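Local atomic coordinates of uncharacterized protein (Bacteroides eggerthii, PDB entry 4L3R), a protein that is of unknown function but belongs to the DUF4847 family and has an antiparallel beta fold that probably relates it to the calycins. Residues Asp12-Lys16 with Asp124-Leu128; Phe111-Leu115 with Val140-Thr144. All coordinates share one frame; numbering follows the deposited sequence.

Contact 1 (Asp12-Lys16 with Asp124-Leu128); sequences DKTWK and DVHNL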
# COMPACT_ATOMS: atom_id res chain seq x y z
N ASP B 12 -3.83 7.03 -3.80
CA ASP B 12 -5.22 7.49 -3.84
C ASP B 12 -5.63 8.01 -5.23
O ASP B 12 -5.86 9.22 -5.41
CB ASP B 12 -5.40 8.59 -2.75
CG ASP B 12 -6.83 9.06 -2.50
OD1 ASP B 12 -7.75 8.21 -2.56
OD2 ASP B 12 -7.01 10.26 -2.20
N LYS B 13 -5.68 7.11 -6.21
CA LYS B 13 -6.03 7.51 -7.57
C LYS B 13 -6.56 6.35 -8.40
O LYS B 13 -6.10 5.21 -8.27
CB LYS B 13 -4.81 8.12 -8.28
CG LYS B 13 -3.56 7.23 -8.32
CD LYS B 13 -2.43 7.84 -9.13
CE LYS B 13 -1.81 9.05 -8.47
NZ LYS B 13 -0.54 9.43 -9.12
N THR B 14 -7.50 6.68 -9.30
CA THR B 14 -8.08 5.75 -10.25
C THR B 14 -7.55 6.14 -11.62
O THR B 14 -7.70 7.30 -12.03
CB THR B 14 -9.60 5.79 -10.15
OG1 THR B 14 -9.96 5.38 -8.83
CG2 THR B 14 -10.28 4.88 -11.18
N TRP B 15 -6.90 5.20 -12.31
CA TRP B 15 -6.36 5.41 -13.65
C TRP B 15 -7.48 5.19 -14.65
O TRP B 15 -8.10 4.14 -14.64
CB TRP B 15 -5.19 4.46 -13.91
CG TRP B 15 -4.00 4.80 -13.09
CD1 TRP B 15 -3.63 4.23 -11.90
CD2 TRP B 15 -3.10 5.90 -13.30
NE1 TRP B 15 -2.51 4.85 -11.41
CE2 TRP B 15 -2.17 5.89 -12.25
CE3 TRP B 15 -2.97 6.86 -14.31
CZ2 TRP B 15 -1.11 6.80 -12.18
CZ3 TRP B 15 -1.94 7.78 -14.23
CH2 TRP B 15 -1.01 7.74 -13.18
N LYS B 16 -7.76 6.20 -15.48
CA LYS B 16 -8.82 6.15 -16.49
C LYS B 16 -8.19 5.97 -17.86
O LYS B 16 -7.31 6.75 -18.22
CB LYS B 16 -9.67 7.44 -16.43
CG LYS B 16 -10.74 7.58 -17.52
CD LYS B 16 -11.88 6.60 -17.40
CE LYS B 16 -12.82 6.75 -18.58
NZ LYS B 16 -14.19 6.28 -18.26
N ASP B 124 4.05 9.22 -14.66
CA ASP B 124 4.29 10.31 -13.72
C ASP B 124 3.05 10.41 -12.80
O ASP B 124 2.29 9.44 -12.71
CB ASP B 124 4.63 11.61 -14.48
CG ASP B 124 3.51 12.29 -15.25
OD1 ASP B 124 2.44 11.66 -15.41
OD2 ASP B 124 3.70 13.43 -15.71
N VAL B 125 2.84 11.56 -12.14
CA VAL B 125 1.74 11.75 -11.19
C VAL B 125 0.38 11.62 -11.89
O VAL B 125 -0.53 11.00 -11.34
CB VAL B 125 1.85 13.13 -10.47
CG1 VAL B 125 0.62 13.43 -9.61
CG2 VAL B 125 3.12 13.21 -9.62
N HIS B 126 0.23 12.19 -13.09
CA HIS B 126 -1.05 12.22 -13.80
C HIS B 126 -1.15 11.26 -15.00
O HIS B 126 -2.26 11.06 -15.46
CB HIS B 126 -1.33 13.64 -14.29
CG HIS B 126 -1.49 14.60 -13.15
ND1 HIS B 126 -2.63 14.61 -12.37
CD2 HIS B 126 -0.62 15.52 -12.66
CE1 HIS B 126 -2.44 15.54 -11.44
NE2 HIS B 126 -1.24 16.11 -11.58
N ASN B 127 -0.03 10.70 -15.50
CA ASN B 127 -0.08 9.82 -16.67
C ASN B 127 0.57 8.46 -16.40
O ASN B 127 1.54 8.38 -15.65
CB ASN B 127 0.61 10.47 -17.88
CG ASN B 127 0.05 11.83 -18.22
OD1 ASN B 127 -0.92 11.96 -18.96
ND2 ASN B 127 0.62 12.88 -17.65
N LEU B 128 0.02 7.40 -17.01
CA LEU B 128 0.54 6.04 -16.92
C LEU B 128 0.43 5.38 -18.28
O LEU B 128 -0.64 5.42 -18.90
CB LEU B 128 -0.21 5.22 -15.85
CG LEU B 128 0.20 3.74 -15.69
CD1 LEU B 128 1.63 3.62 -15.18
CD2 LEU B 128 -0.75 3.01 -14.76
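Lys13 and Trp15 reach across to the turn at Asp124-His126 and the first residues of strand 127-134, a partly buried contact where strands 15-22 and 127-134 begin, in an antiparallel sheet consistent with the calycin clan. Lys13 lies in the lead-in to strand 15-22. Strand 137-144 runs between the two strands, and even the nearest alpha carbons, those of Trp15 and Leu128, are 7.7 Å apart, so the gap is spanned by side chains of 12-16, which meet backbone as well as side-chain atoms of 124-128. The indole does most of the bridging. Leu128 CB sits over its six-membered ring, 3.6 Å from the centroid and 16° off the normal, a CH-pi contact made by the base of the leucine, while Leu128 CD2 reaches back over the ring fusion. Asp124 O meets the same indole at its edge, 3.7 Å from Trp15 CH2. Trp15 NE1 donates to Ile9 O, which, together with Leu128 over the face, helps to fix the rotation of the ring.

The turn holds its own shape through an Asx motif: Asp124 OD1 accepts from Asn127 N at 2.7 Å and, through its syn lone pair, from Asn127 ND2 at 3.1 Å. Lys13, also salt-bridged to Glu8, bends at chi3 (70°), and its NZ donates to a lone pair of Val125 O at 2.7 Å, in the carbonyl plane.

Contact 2 (Phe111-Leu115 with Val140-Thr144); sequences FISGL and VMGFT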
# COMPACT_ATOMS: atom_id res chain seq x y z
N PHE B 111 -9.02 -4.17 -23.88
CA PHE B 111 -8.60 -3.66 -22.57
C PHE B 111 -8.26 -4.79 -21.59
O PHE B 111 -7.18 -4.80 -21.01
CB PHE B 111 -9.72 -2.77 -22.00
CG PHE B 111 -9.46 -2.18 -20.64
CD1 PHE B 111 -8.71 -1.02 -20.50
CD2 PHE B 111 -10.04 -2.71 -19.50
CE1 PHE B 111 -8.52 -0.43 -19.26
CE2 PHE B 111 -9.84 -2.13 -18.25
CZ PHE B 111 -9.09 -0.99 -18.14
N ILE B 112 -9.18 -5.76 -21.44
CA ILE B 112 -9.01 -6.89 -20.51
C ILE B 112 -7.85 -7.79 -20.94
O ILE B 112 -7.02 -8.13 -20.10
CB ILE B 112 -10.34 -7.69 -20.35
CG1 ILE B 112 -11.43 -6.83 -19.65
CG2 ILE B 112 -10.12 -9.02 -19.60
CD1 ILE B 112 -11.24 -6.56 -18.14
N SER B 113 -7.78 -8.18 -22.23
CA SER B 113 -6.68 -9.02 -22.72
C SER B 113 -5.32 -8.34 -22.59
O SER B 113 -4.35 -8.99 -22.23
CB SER B 113 -6.88 -9.42 -24.19
OG SER B 113 -7.86 -10.44 -24.30
N GLY B 114 -5.27 -7.06 -22.95
CA GLY B 114 -4.05 -6.28 -22.91
C GLY B 114 -3.46 -6.14 -21.52
O GLY B 114 -2.23 -6.16 -21.38
N LEU B 115 -4.31 -6.01 -20.49
CA LEU B 115 -3.83 -5.86 -19.11
C LEU B 115 -3.08 -7.10 -18.63
O LEU B 115 -2.05 -6.95 -17.98
CB LEU B 115 -4.96 -5.52 -18.14
CG LEU B 115 -5.41 -4.06 -18.22
CD1 LEU B 115 -6.76 -3.89 -17.57
CD2 LEU B 115 -4.40 -3.12 -17.53
N VAL B 140 0.40 -0.06 -26.69
CA VAL B 140 0.42 0.69 -25.44
C VAL B 140 -0.98 1.10 -25.04
O VAL B 140 -1.76 1.53 -25.89
CB VAL B 140 1.36 1.92 -25.48
CG1 VAL B 140 2.81 1.49 -25.60
CG2 VAL B 140 0.98 2.90 -26.60
N MSE B 141 -1.28 1.01 -23.73
CA MSE B 141 -2.51 1.49 -23.13
C MSE B 141 -2.15 2.72 -22.33
O MSE B 141 -1.32 2.61 -21.43
CB MSE B 141 -3.12 0.45 -22.20
CG MSE B 141 -3.92 -0.64 -22.86
SE MSE B 141 -4.65 -1.80 -21.48
CE MSE B 141 -3.05 -2.77 -21.17
N GLY B 142 -2.73 3.86 -22.65
CA GLY B 142 -2.47 5.10 -21.93
C GLY B 142 -3.58 5.37 -20.93
O GLY B 142 -4.74 5.10 -21.22
N PHE B 143 -3.22 5.89 -19.75
CA PHE B 143 -4.17 6.23 -18.70
C PHE B 143 -3.91 7.62 -18.14
O PHE B 143 -2.79 8.12 -18.23
CB PHE B 143 -4.11 5.23 -17.54
CG PHE B 143 -4.44 3.80 -17.89
CD1 PHE B 143 -3.49 2.97 -18.47
CD2 PHE B 143 -5.68 3.26 -17.60
CE1 PHE B 143 -3.80 1.65 -18.81
CE2 PHE B 143 -5.99 1.95 -17.93
CZ PHE B 143 -5.05 1.16 -18.55
N THR B 144 -4.94 8.23 -17.54
CA THR B 144 -4.85 9.52 -16.86
C THR B 144 -5.47 9.41 -15.46
O THR B 144 -6.40 8.63 -15.26
CB THR B 144 -5.53 10.63 -17.68
OG1 THR B 144 -6.89 10.27 -17.93
CG2 THR B 144 -4.81 10.88 -19.00
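Selenomethionine Met141 projects from strand 140-144 into a hollow on helix 111-115, a buried helix-on-sheet contact near the centre of the chain. The segment axes approach to 9.9 Å and make an angle of 107°, so the helix lies across the strand and meets it over a short length. The hollow has Gly114 as its floor: with no side chain there, the Met141 methyl settles against the helix backbone, CE lying 3.4 Å from Gly114 C, a tight fit. Leu115 forms one wall, its CD2 standing 3.9 Å from Met141 CE, and the two side chains cross at about a right angle. Phe111, one helical turn before Leu115, forms another. Met141 SE is 5.1 Å from the centroid of the Phe111 ring and 45° off its normal, an oblique Met-aromatic contact. The bend at chi3 (-79°) turns the methyl toward Gly114 while the selenium stays beside Phe111 and Leu115.

A second bump, Phe143, comes from the same side of the strand two residues on. It meets Phe111 rim to rim, with Phe143 CE2 3.7 Å from Phe111 CE1, and its CZ is in looser contact with Leu115 CD2 at 4.4 Å. Within the helix, Leu115 CD1 lies 3.6 Å above the plane of the Phe111 ring, offset toward its rim, so the two walls adjoin.

Around this core, Phe53 packs edge-to-face with Phe111, Leu17 of strand 15-22 also touches Phe111, and Leu55 of strand 54-61 and Leu130 of strand 127-134 both touch Leu115 and Phe143, so helix 106-116 packs against several neighbouring strands of the sheet.

In the fold
Contact 2 is core, with every touching residue buried and its centre about 3 Å from the centre of the chain; contact 1, whose centre is about 11 Å out, has a buried apolar part and an exposed turn. Their centres are about 13 Å apart. Strand 137-144 supplies one side of contact 2 and is hydrogen-bonded to both strands of contact 1, through probable backbone bonds from Lys16 N to Thr144 O and from Phe143 N to Leu128 O, both 2.8 Å. Chemistry follows position. Contact 1 combines a charged side chain and backbone carbonyls with a CH-pi contact, whereas no hydrogen bond crosses contact 2, where apolar side chains fitted together and a Met-aromatic contact join helix to sheet.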